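Local coordinates for putative isocitrate dehydrogenase, NAD-dependent (PDB 6LKY), which probably catalyses the NAD-dependent oxidative decarboxylation of isocitrate to 2-oxoglutarate, at residues G149-R152 against I153-A157; N176-K179 against C180-G183; M329-A332 against I333-R336. The protein carries 1 engineered substitution. All coordinates share one frame; numbering follows the deposited sequence.

Interaction 1. Residues G149-R152 against I153-A157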
loop_
_atom_site.group_PDB
_atom_site.type_symbol
_atom_site.label_atom_id
_atom_site.label_comp_id
_atom_site.label_asym_id
_atom_site.label_seq_id
_atom_site.Cartn_x
_atom_site.Cartn_y
_atom_site.Cartn_z
ATOM N N GLY A 149 -6.379 22.451 0.969
ATOM C CA GLY A 149 -6.156 21.288 0.116
ATOM C C GLY A 149 -7.037 20.111 0.485
ATOM O O GLY A 149 -7.632 19.460 -0.390
ATOM N N SER A 150 -7.165 19.844 1.789
ATOM C CA SER A 150 -8.017 18.749 2.246
ATOM C C SER A 150 -9.483 19.016 1.933
ATOM O O SER A 150 -10.206 18.124 1.467
ATOM C CB SER A 150 -7.828 18.533 3.748
ATOM O OG SER A 150 -6.462 18.446 4.064
ATOM N N GLU A 151 -9.947 20.232 2.233
ATOM C CA GLU A 151 -11.329 20.604 1.956
ATOM C C GLU A 151 -11.676 20.377 0.496
ATOM O O GLU A 151 -12.712 19.780 0.171
ATOM C CB GLU A 151 -11.571 22.068 2.329
ATOM C CG GLU A 151 -11.797 22.295 3.811
ATOM C CD GLU A 151 -11.771 23.767 4.160
ATOM O OE1 GLU A 151 -11.693 24.573 3.211
ATOM O OE2 GLU A 151 -11.814 24.119 5.368
ATOM N N ARG A 152 -10.819 20.850 -0.407
ATOM C CA ARG A 152 -11.199 20.771 -1.809
ATOM C C ARG A 152 -11.159 19.331 -2.317
ATOM O O ARG A 152 -12.053 18.929 -3.075
ATOM C CB ARG A 152 -10.330 21.710 -2.654
ATOM C CG ARG A 152 -8.837 21.397 -2.709
ATOM C CD ARG A 152 -8.111 22.418 -3.602
ATOM N NE ARG A 152 -6.669 22.178 -3.655
ATOM C CZ ARG A 152 -5.808 22.956 -4.304
ATOM N NH1 ARG A 152 -6.240 24.026 -4.958
ATOM N NH2 ARG A 152 -4.513 22.656 -4.314
ATOM N N ILE A 153 -10.185 18.511 -1.876
ATOM C CA ILE A 153 -10.182 17.132 -2.382
ATOM C C ILE A 153 -11.359 16.335 -1.813
ATOM O O ILE A 153 -11.970 15.516 -2.520
ATOM C CB ILE A 153 -8.825 16.421 -2.142
ATOM C CG1 ILE A 153 -8.754 15.135 -2.981
ATOM C CG2 ILE A 153 -8.594 16.052 -0.674
ATOM C CD1 ILE A 153 -8.787 15.381 -4.495
ATOM N N ILE A 154 -11.731 16.576 -0.552
ATOM C CA ILE A 154 -12.821 15.784 0.016
ATOM C C ILE A 154 -14.171 16.226 -0.560
ATOM O O ILE A 154 -15.036 15.384 -0.868
ATOM C CB ILE A 154 -12.793 15.844 1.555
ATOM C CG1 ILE A 154 -11.538 15.124 2.091
ATOM C CG2 ILE A 154 -14.091 15.222 2.141
ATOM C CD1 ILE A 154 -11.033 15.643 3.456
ATOM N N ARG A 155 -14.374 17.542 -0.739
ATOM C CA ARG A 155 -15.574 17.985 -1.439
ATOM C C ARG A 155 -15.612 17.437 -2.860
ATOM O O ARG A 155 -16.684 17.046 -3.342
ATOM C CB ARG A 155 -15.662 19.513 -1.462
ATOM C CG ARG A 155 -15.919 20.137 -0.109
ATOM C CD ARG A 155 -16.622 21.471 -0.226
ATOM N NE ARG A 155 -17.137 21.892 1.072
ATOM C CZ ARG A 155 -16.490 22.721 1.880
ATOM N NH1 ARG A 155 -15.326 23.235 1.497
ATOM N NH2 ARG A 155 -17.014 23.056 3.053
ATOM N N TYR A 156 -14.464 17.404 -3.556
ATOM C CA TYR A 156 -14.462 16.818 -4.893
ATOM C C TYR A 156 -14.936 15.376 -4.852
ATOM O O TYR A 156 -15.686 14.945 -5.732
ATOM C CB TYR A 156 -13.081 16.884 -5.551
ATOM C CG TYR A 156 -13.114 16.384 -6.993
ATOM C CD1 TYR A 156 -13.162 15.029 -7.282
ATOM C CD2 TYR A 156 -13.124 17.276 -8.055
ATOM C CE1 TYR A 156 -13.224 14.573 -8.577
ATOM C CE2 TYR A 156 -13.170 16.829 -9.362
ATOM C CZ TYR A 156 -13.228 15.479 -9.613
ATOM O OH TYR A 156 -13.280 15.014 -10.910
ATOM N N ALA A 157 -14.493 14.605 -3.851
ATOM C CA ALA A 157 -14.902 13.204 -3.784
ATOM C C ALA A 157 -16.414 13.076 -3.577
ATOM O O ALA A 157 -17.072 12.255 -4.224
ATOM C CB ALA A 157 -14.136 12.474 -2.671
#
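The flat guanidinium group of Arg-155 stands obliquely to Glu-151, its NH1 4.0 Å from Glu-151 CB. A turn about the CD-NE bond (chi4 96°) rotates the flat group out of line with its otherwise extended chain. The two charged ends stay beyond salt-bridge range, Glu-151 OE1 to Arg-155 NH1 being 4.2 Å. Each has a partner outside the pair: OE1 of Glu-151 is bridged by Lys-148, and NH2 of Arg-155 by Glu-195. Underneath runs regular alpha-helix, with Arg-155 N bonded to Glu-151 O at 2.9 Å and the turns before and after it closed in the same i to i+4 fashion. Arg-155 CG leans against that carbonyl, 3.2 Å from Glu-151 O. Around the helix the carbonyl of Ser-150 is flanked by aliphatic groups, with Ile-153 CG2 at 3.4 Å and Ile-154 CD1 at 3.3 Å from Ser-150 O. Ser-150 and both isoleucines rest on Phe-185 of helix 181-193. Ile-153 also reaches strands 92-98 and 111-117, where the Tyr-156 side chain packs as well, so that helix 147-163 lies over these two strands of the sheet and against its neighbouring helix.

Interaction 2. Residues N176-K179 against C180-G183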
loop_
_atom_site.group_PDB
_atom_site.type_symbol
_atom_site.label_atom_id
_atom_site.label_comp_id
_atom_site.label_asym_id
_atom_site.label_seq_id
_atom_site.Cartn_x
_atom_site.Cartn_y
_atom_site.Cartn_z
ATOM N N ASN A 176 -3.812 7.373 13.320
ATOM C CA ASN A 176 -3.298 6.928 14.610
ATOM C C ASN A 176 -1.816 7.240 14.764
ATOM O O ASN A 176 -1.365 7.557 15.874
ATOM C CB ASN A 176 -3.569 5.434 14.833
ATOM C CG ASN A 176 -3.168 4.551 13.649
ATOM O OD1 ASN A 176 -2.886 5.021 12.534
ATOM N ND2 ASN A 176 -3.158 3.248 13.897
ATOM N N ILE A 177 -1.049 7.177 13.679
ATOM C CA ILE A 177 0.390 7.454 13.722
ATOM C C ILE A 177 0.701 8.866 13.253
ATOM O O ILE A 177 1.512 9.566 13.854
ATOM C CB ILE A 177 1.167 6.416 12.880
ATOM C CG1 ILE A 177 0.821 4.997 13.339
ATOM C CG2 ILE A 177 2.680 6.712 12.937
ATOM C CD1 ILE A 177 1.122 4.745 14.811
ATOM N N LEU A 178 0.105 9.272 12.134
ATOM C CA LEU A 178 0.259 10.623 11.601
ATOM C C LEU A 178 -0.885 11.474 12.146
ATOM O O LEU A 178 -1.883 11.759 11.472
ATOM C CB LEU A 178 0.286 10.588 10.075
ATOM C CG LEU A 178 1.420 9.730 9.505
ATOM C CD1 LEU A 178 1.342 9.591 7.985
ATOM C CD2 LEU A 178 2.774 10.318 9.924
ATOM N N LYS A 179 -0.739 11.834 13.426
ATOM C CA LYS A 179 -1.826 12.497 14.150
ATOM C C LYS A 179 -2.098 13.904 13.627
ATOM O O LYS A 179 -3.244 14.365 13.664
ATOM C CB LYS A 179 -1.515 12.529 15.651
ATOM C CG LYS A 179 -1.533 11.141 16.321
ATOM C CD LYS A 179 -1.345 11.250 17.838
ATOM C CE LYS A 179 -1.229 9.879 18.510
ATOM N NZ LYS A 179 -2.510 9.100 18.500
ATOM N N CYS A 180 -1.074 14.595 13.126
ATOM C CA CYS A 180 -1.263 15.967 12.673
ATOM C C CYS A 180 -1.748 16.040 11.234
ATOM O O CYS A 180 -2.753 16.694 10.965
ATOM C CB CYS A 180 0.039 16.764 12.836
ATOM S SG CYS A 180 0.448 17.032 14.582
ATOM N N THR A 181 -1.037 15.402 10.299
ATOM C CA THR A 181 -1.376 15.516 8.880
ATOM C C THR A 181 -2.588 14.658 8.529
ATOM O O THR A 181 -3.631 15.166 8.095
ATOM C CB THR A 181 -0.167 15.103 8.025
ATOM O OG1 THR A 181 0.346 13.863 8.516
ATOM C CG2 THR A 181 0.943 16.156 8.095
ATOM N N SER A 182 -2.451 13.341 8.689
ATOM C CA SER A 182 -3.586 12.451 8.462
ATOM C C SER A 182 -4.743 12.787 9.397
ATOM O O SER A 182 -5.910 12.695 9.005
ATOM C CB SER A 182 -3.160 10.999 8.659
ATOM O OG SER A 182 -3.499 10.231 7.550
ATOM N N GLY A 183 -4.435 13.148 10.649
ATOM C CA GLY A 183 -5.488 13.505 11.595
ATOM C C GLY A 183 -6.302 14.713 11.158
ATOM O O GLY A 183 -7.527 14.724 11.293
#
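Leu-178, in an inverse gamma-turn conformation (psi 76°) just ahead of the helix, brings its CB and carbonyl over Thr-181 and Ser-182, while Thr-181 turns OG1 between its own backbone N and carbonyl carbon (chi1 48°), which places OG1 3.6 Å from Leu-178 CB. The motif is a pi-turn, closed by an i to i+5 bond, that leads from the loop after strand 168-173 into helix 181-193. Its closing hydrogen bond runs from Gly-183 N to Leu-178 O at 3.0 Å; the donor lies in the carbonyl plane, but the bond is bent, with an angle of 138° at the hydrogen. Ser-182 presses its CB against Leu-178, 3.2 Å from Leu-178 O and 3.7 Å from Leu-178 CB, and its hydroxyl is bonded to the backbone N of Lys-174.

The turn is buried in the dimer interface. Lys-179 NZ is hydrogen-bonded to the carbonyls of Gly-75 and Tyr-77 of the second subunit, with a weak bond to Asn-176 O, 3.3 Å from NZ, and Thr-181 OG1 bonds to Ser-141 OG of that subunit. Within the loop Asn-176 contributes directly to cofactor binding, its ND2 bonding to O2D of NAD, whereas its OD1 makes a weak bond to the backbone N of Ile-177. The loop thus joins subunit contact and dinucleotide pocket. At the end of the turn Gly-183 CA points a C-H at Lys-179 O, 3.2 Å away.

Interaction 3. Residues M329-A332 against I333-R336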
loop_
_atom_site.group_PDB
_atom_site.type_symbol
_atom_site.label_atom_id
_atom_site.label_comp_id
_atom_site.label_asym_id
_atom_site.label_seq_id
_atom_site.Cartn_x
_atom_site.Cartn_y
_atom_site.Cartn_z
ATOM N N MET A 329 -3.360 -4.837 -31.064
ATOM C CA MET A 329 -4.443 -4.578 -30.148
ATOM C C MET A 329 -5.068 -3.235 -30.452
ATOM O O MET A 329 -6.298 -3.100 -30.435
ATOM C CB MET A 329 -3.920 -4.658 -28.719
ATOM C CG MET A 329 -5.018 -4.574 -27.716
ATOM S SD MET A 329 -4.498 -4.924 -26.036
ATOM C CE MET A 329 -6.098 -4.844 -25.240
ATOM N N ALA A 330 -4.232 -2.249 -30.809
ATOM C CA ALA A 330 -4.766 -0.949 -31.198
ATOM C C ALA A 330 -5.652 -1.072 -32.450
ATOM O O ALA A 330 -6.719 -0.458 -32.522
ATOM C CB ALA A 330 -3.623 0.055 -31.427
ATOM N N GLU A 331 -5.224 -1.848 -33.462
ATOM C CA GLU A 331 -6.033 -1.983 -34.680
ATOM C C GLU A 331 -7.337 -2.686 -34.394
ATOM O O GLU A 331 -8.376 -2.253 -34.889
ATOM C CB GLU A 331 -5.287 -2.714 -35.795
ATOM C CG GLU A 331 -4.928 -1.833 -36.997
ATOM C CD GLU A 331 -6.201 -1.185 -37.604
ATOM O OE1 GLU A 331 -6.217 0.070 -37.729
ATOM O OE2 GLU A 331 -7.281 -1.877 -37.832
ATOM N N ALA A 332 -7.305 -3.732 -33.552
ATOM C CA ALA A 332 -8.540 -4.402 -33.129
ATOM C C ALA A 332 -9.504 -3.426 -32.465
ATOM O O ALA A 332 -10.712 -3.403 -32.770
ATOM C CB ALA A 332 -8.229 -5.563 -32.178
ATOM N N ILE A 333 -8.974 -2.571 -31.591
ATOM C CA ILE A 333 -9.836 -1.609 -30.927
ATOM C C ILE A 333 -10.372 -0.593 -31.930
ATOM O O ILE A 333 -11.528 -0.185 -31.832
ATOM C CB ILE A 333 -9.105 -0.937 -29.745
ATOM C CG1 ILE A 333 -8.778 -1.969 -28.663
ATOM C CG2 ILE A 333 -9.991 0.149 -29.101
ATOM C CD1 ILE A 333 -7.730 -1.503 -27.661
ATOM N N VAL A 334 -9.545 -0.145 -32.882
ATOM C CA VAL A 334 -10.005 0.807 -33.898
ATOM C C VAL A 334 -11.157 0.209 -34.696
ATOM O O VAL A 334 -12.222 0.830 -34.876
ATOM C CB VAL A 334 -8.828 1.209 -34.812
ATOM C CG1 VAL A 334 -9.324 1.806 -36.123
ATOM C CG2 VAL A 334 -7.882 2.186 -34.097
ATOM N N GLU A 335 -10.990 -1.046 -35.109
ATOM C CA GLU A 335 -12.015 -1.717 -35.891
ATOM C C GLU A 335 -13.318 -1.835 -35.104
ATOM O O GLU A 335 -14.406 -1.654 -35.669
ATOM C CB GLU A 335 -11.506 -3.096 -36.314
ATOM C CG GLU A 335 -10.407 -3.054 -37.399
ATOM C CD GLU A 335 -9.627 -4.357 -37.526
ATOM O OE1 GLU A 335 -8.601 -4.366 -38.251
ATOM O OE2 GLU A 335 -10.033 -5.362 -36.901
ATOM N N ARG A 336 -13.226 -2.141 -33.793
ATOM C CA ARG A 336 -14.425 -2.239 -32.949
ATOM C C ARG A 336 -15.061 -0.883 -32.671
ATOM O O ARG A 336 -16.293 -0.758 -32.689
ATOM C CB ARG A 336 -14.088 -2.917 -31.625
ATOM C CG ARG A 336 -13.666 -4.339 -31.759
ATOM C CD ARG A 336 -14.838 -5.272 -31.589
ATOM N NE ARG A 336 -15.528 -5.523 -32.848
ATOM C CZ ARG A 336 -16.754 -6.026 -32.945
ATOM N NH1 ARG A 336 -17.442 -6.330 -31.852
ATOM N NH2 ARG A 336 -17.291 -6.231 -34.142
#
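Residues 329-332 and 333-336 form consecutive turns of regular alpha-helix, part of helix 326-337 near the C-terminus, and four i to i+4 bonds tie them together. Glu-335 N, for instance, reaches Glu-331 O at 2.9 Å, nearly along the C=O axis, and Val-334 N reaches Ala-330 O at the same distance.

On the exposed side Glu-331 and Glu-335 bring like charges close: OE2 of Glu-331 and OE1 of Glu-335 are 2.8 Å apart, closer than two ionised carboxylates would be expected to sit comfortably. The side chains cross at about a right angle and the carboxylate planes differ by 54°. Glu-331 gets there by a skewed first torsion (chi1 -112°) and a bend at the second, which turn OE2 toward Glu-335 as the chain projects from the helix, while the Glu-335 chain is extended. Such proximity would be expected to raise the proton affinity of one of the pair. The other oxygen, Glu-331 OE1, rests against a methyl, 3.9 Å from Val-334 CG1.

On the buried side the apolar pair is Met-329 and Ile-333, which approach at an oblique angle. Met-329 CG, set anti to the backbone N (chi1 -173°), touches Ile-333 CD1 at 4.1 Å. Both side chains settle among helices 278-290 and 294-310, and Ile-333 and Val-334 also meet Val-23 of helix 13-26. At the far end of the contact, Arg-336 CG sits 3.3 Å from Ala-332 O, the carbonyl that accepts its own backbone N-H.

In the fold
Along the chain the three contacts come in series. Interactions 1 and 2 lie on one side of the chain's centre, their own centres about 17 Å apart and their nearest atoms about 6 Å apart; they do not touch, yet helices 147-163 and 181-193, which carry them, pack against each other. Interaction 3 belongs to helix 326-337 on the opposite side, its centre about 38 Å from that of interaction 1 and about 47 Å from that of interaction 2. This separation fits the two-domain layout of the family, in which the chain termini share one domain. Of the three, interaction 2 alone is touched by the second subunit.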